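PDB 6Z0C: maquette-3 from Escherichia coli, which is a computationally designed four-helix bundle with no known natural role, probably made to test how charged networks buried in a hydrophobic core affect stability. Local coordinates for residues A[137-142]-A[160-165]. Sequence-based numbering, arbitrary orientation.
Sequences EKFIEL and KGKLQV
Phe-139 reaches over from helix 105-144 to the aliphatic end of Lys-162 on helix 152-194. With its CG anti to the backbone N (chi1 180°), the ring swings into the bundle, and its CD2 lies 3.8 Å from Lys-162 CE. The methylene approaches the ring obliquely, and the two side chains cross at about a right angle. Val-57 and Gln-61 of helix 52-99 also touch the Phe-139 side chain. In the lysine, a bend about CB-CG (chi2 -56°) followed by an extended run brings CE against the aromatic ring, and NZ continues to salt bridges with Glu-65 of helix 52-99 and Glu-136, just ahead of 137-142. The two carboxylates probably offset the charge of this buried lysine and would favour its protonated form.

One residue further on, Ile-140 meets the root of the same lysine, CG1 to Lys-162 CB at 3.8 Å; the CA atoms of this pair stand 7.0 Å apart. Its CD1 goes on to touch CD2 of Leu-163, 3.6 Å away, the two side chains again crossing roughly at right angles. Leu-163 is exposed, so this methyl pair marks the outer border of the contact, whereas Phe-139 and Lys-162 lie inside. Leu-159 and Ile-166 of helix 152-194 extend the apolar packing around Ile-140.

No hydrogen bond joins the segments; the axes of these two short segments come within 10.3 Å, their N-to-C directions 157° apart. This is the near-antiparallel packing of consecutive helices in a four-helix bundle, and the Lys-162 salt bridges are consistent with the buried charged networks this artificial protein was designed around.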
ATOM      1  N   GLU A 137      -0.977 -16.376  -4.229  1.00 32.86           N
ATOM      2  CA  GLU A 137      -1.433 -17.119  -5.435  1.00 34.30           C
ATOM      3  C   GLU A 137      -0.732 -18.481  -5.507  1.00 33.81           C
ATOM      4  O   GLU A 137      -1.405 -19.467  -5.863  1.00 35.43           O
ATOM      5  CB  GLU A 137      -1.163 -16.312  -6.703  1.00 35.91           C
ATOM      6  CG  GLU A 137      -2.081 -15.119  -6.846  1.00 39.61           C
ATOM      7  CD  GLU A 137      -1.835 -14.280  -8.084  1.00 43.20           C
ATOM      8  OE1 GLU A 137      -2.823 -13.802  -8.661  1.00 51.42           O
ATOM      9  OE2 GLU A 137      -0.662 -14.099  -8.460  1.00 47.50           O
ATOM     10  N   LYS A 138       0.568 -18.531  -5.201  1.00 31.79           N
ATOM     11  CA  LYS A 138       1.366 -19.785  -5.224  1.00 34.28           C
ATOM     12  C   LYS A 138       0.843 -20.743  -4.153  1.00 32.40           C
ATOM     13  O   LYS A 138       0.704 -21.943  -4.446  1.00 31.55           O
ATOM     14  CB  LYS A 138       2.851 -19.510  -4.988  1.00 38.24           C
ATOM     15  CG  LYS A 138       3.589 -18.904  -6.169  1.00 42.78           C
ATOM     16  CD  LYS A 138       5.052 -18.684  -5.886  1.00 47.42           C
ATOM     17  CE  LYS A 138       5.784 -18.057  -7.051  1.00 50.94           C
ATOM     18  NZ  LYS A 138       7.074 -17.473  -6.620  1.00 55.90           N
ATOM     19  N   PHE A 139       0.566 -20.243  -2.949  1.00 31.77           N
ATOM     20  CA  PHE A 139       0.096 -21.116  -1.847  1.00 32.75           C
ATOM     21  C   PHE A 139      -1.269 -21.707  -2.216  1.00 31.83           C
ATOM     22  O   PHE A 139      -1.485 -22.900  -1.947  1.00 33.99           O
ATOM     23  CB  PHE A 139       0.033 -20.406  -0.495  1.00 32.62           C
ATOM     24  CG  PHE A 139      -0.454 -21.356   0.565  1.00 33.28           C
ATOM     25  CD1 PHE A 139       0.295 -22.479   0.887  1.00 34.35           C
ATOM     26  CD2 PHE A 139      -1.699 -21.203   1.150  1.00 36.08           C
ATOM     27  CE1 PHE A 139      -0.166 -23.395   1.819  1.00 34.30           C
ATOM     28  CE2 PHE A 139      -2.155 -22.118   2.087  1.00 36.56           C
ATOM     29  CZ  PHE A 139      -1.391 -23.214   2.415  1.00 34.63           C
ATOM     30  N   ILE A 140      -2.157 -20.902  -2.803  1.00 31.23           N
ATOM     31  CA  ILE A 140      -3.515 -21.351  -3.233  1.00 33.67           C
ATOM     32  C   ILE A 140      -3.371 -22.510  -4.227  1.00 33.56           C
ATOM     33  O   ILE A 140      -4.104 -23.507  -4.076  1.00 34.08           O
ATOM     34  CB  ILE A 140      -4.328 -20.177  -3.808  1.00 37.06           C
ATOM     35  CG1 ILE A 140      -4.910 -19.339  -2.666  1.00 39.94           C
ATOM     36  CG2 ILE A 140      -5.398 -20.660  -4.779  1.00 36.74           C
ATOM     37  CD1 ILE A 140      -5.922 -18.322  -3.102  1.00 45.00           C
ATOM     38  N   GLU A 141      -2.465 -22.390  -5.201  1.00 33.14           N
ATOM     39  CA  GLU A 141      -2.248 -23.442  -6.232  1.00 36.65           C
ATOM     40  C   GLU A 141      -1.772 -24.722  -5.526  1.00 34.94           C
ATOM     41  O   GLU A 141      -2.229 -25.813  -5.899  1.00 35.40           O
ATOM     42  CB  GLU A 141      -1.314 -22.912  -7.324  1.00 38.17           C
ATOM     43  CG  GLU A 141      -1.963 -21.805  -8.148  1.00 42.64           C
ATOM     44  CD  GLU A 141      -1.050 -20.913  -8.977  1.00 48.41           C
ATOM     45  OE1 GLU A 141       0.157 -21.215  -9.084  1.00 54.45           O
ATOM     46  OE2 GLU A 141      -1.557 -19.908  -9.521  1.00 47.86           O
ATOM     47  N   LEU A 142      -0.945 -24.581  -4.488  1.00 33.74           N
ATOM     48  CA  LEU A 142      -0.430 -25.713  -3.674  1.00 35.87           C
ATOM     49  C   LEU A 142      -1.558 -26.297  -2.812  1.00 34.17           C
ATOM     50  O   LEU A 142      -1.693 -27.537  -2.761  1.00 33.86           O
ATOM     51  CB  LEU A 142       0.724 -25.189  -2.815  1.00 39.66           C
ATOM     52  CG  LEU A 142       1.689 -26.231  -2.263  1.00 39.89           C
ATOM     53  CD1 LEU A 142       2.195 -27.157  -3.360  1.00 42.22           C
ATOM     54  CD2 LEU A 142       2.853 -25.539  -1.579  1.00 41.40           C
ATOM     55  N   LYS A 160     -11.054 -20.654   1.165  1.00 37.38           N
ATOM     56  CA  LYS A 160     -12.051 -19.548   1.100  1.00 39.16           C
ATOM     57  C   LYS A 160     -11.431 -18.276   1.687  1.00 37.85           C
ATOM     58  O   LYS A 160     -11.561 -17.206   1.054  1.00 37.61           O
ATOM     59  CB  LYS A 160     -13.329 -19.902   1.863  1.00 44.56           C
ATOM     60  CG  LYS A 160     -14.282 -20.851   1.154  1.00 49.68           C
ATOM     61  CD  LYS A 160     -15.590 -21.015   1.903  1.00 56.57           C
ATOM     62  CE  LYS A 160     -16.505 -22.060   1.300  1.00 63.06           C
ATOM     63  NZ  LYS A 160     -17.789 -22.149   2.036  1.00 67.32           N
ATOM     64  N   GLY A 161     -10.786 -18.395   2.852  1.00 36.75           N
ATOM     65  CA  GLY A 161     -10.083 -17.286   3.521  1.00 37.73           C
ATOM     66  C   GLY A 161      -9.012 -16.691   2.624  1.00 37.19           C
ATOM     67  O   GLY A 161      -8.977 -15.450   2.482  1.00 37.32           O
ATOM     68  N   LYS A 162      -8.175 -17.545   2.026  1.00 34.52           N
ATOM     69  CA  LYS A 162      -7.028 -17.122   1.178  1.00 34.33           C
ATOM     70  C   LYS A 162      -7.551 -16.393  -0.062  1.00 34.68           C
ATOM     71  O   LYS A 162      -6.927 -15.395  -0.453  1.00 35.64           O
ATOM     72  CB  LYS A 162      -6.145 -18.316   0.805  1.00 35.22           C
ATOM     73  CG  LYS A 162      -5.219 -18.799   1.911  1.00 38.34           C
ATOM     74  CD  LYS A 162      -4.313 -17.712   2.434  1.00 41.26           C
ATOM     75  CE  LYS A 162      -3.065 -18.239   3.106  1.00 43.52           C
ATOM     76  NZ  LYS A 162      -2.220 -17.126   3.592  1.00 46.52           N
ATOM     77  N   LEU A 163      -8.662 -16.857  -0.643  1.00 33.27           N
ATOM     78  CA  LEU A 163      -9.294 -16.208  -1.821  1.00 38.50           C
ATOM     79  C   LEU A 163      -9.768 -14.791  -1.454  1.00 39.34           C
ATOM     80  O   LEU A 163      -9.613 -13.883  -2.301  1.00 39.80           O
ATOM     81  CB  LEU A 163     -10.434 -17.091  -2.335  1.00 40.56           C
ATOM     82  CG  LEU A 163      -9.991 -18.387  -3.014  1.00 40.28           C
ATOM     83  CD1 LEU A 163     -11.175 -19.302  -3.269  1.00 40.83           C
ATOM     84  CD2 LEU A 163      -9.254 -18.102  -4.315  1.00 41.57           C
ATOM     85  N   GLN A 164     -10.292 -14.593  -0.239  1.00 41.75           N
ATOM     86  CA  GLN A 164     -10.729 -13.257   0.258  1.00 43.49           C
ATOM     87  C   GLN A 164      -9.498 -12.368   0.477  1.00 41.97           C
ATOM     88  O   GLN A 164      -9.571 -11.174   0.123  1.00 45.94           O
ATOM     89  CB  GLN A 164     -11.560 -13.378   1.540  1.00 46.76           C
ATOM     90  CG  GLN A 164     -11.817 -12.046   2.236  1.00 51.91           C
ATOM     91  CD  GLN A 164     -12.550 -11.050   1.369  1.00 56.18           C
ATOM     92  OE1 GLN A 164     -13.333 -11.412   0.495  1.00 65.90           O
ATOM     93  NE2 GLN A 164     -12.307  -9.773   1.615  1.00 62.29           N
ATOM     94  N   VAL A 165      -8.422 -12.918   1.048  1.00 39.81           N
ATOM     95  CA  VAL A 165      -7.133 -12.194   1.274  1.00 41.92           C
ATOM     96  C   VAL A 165      -6.641 -11.636  -0.065  1.00 37.67           C
ATOM     97  O   VAL A 165      -6.238 -10.460  -0.107  1.00 37.38           O
ATOM     98  CB  VAL A 165      -6.064 -13.092   1.927  1.00 41.93           C
ATOM     99  CG1 VAL A 165      -4.656 -12.554   1.712  1.00 42.99           C
ATOM    100  CG2 VAL A 165      -6.328 -13.281   3.409  1.00 42.87           C
TER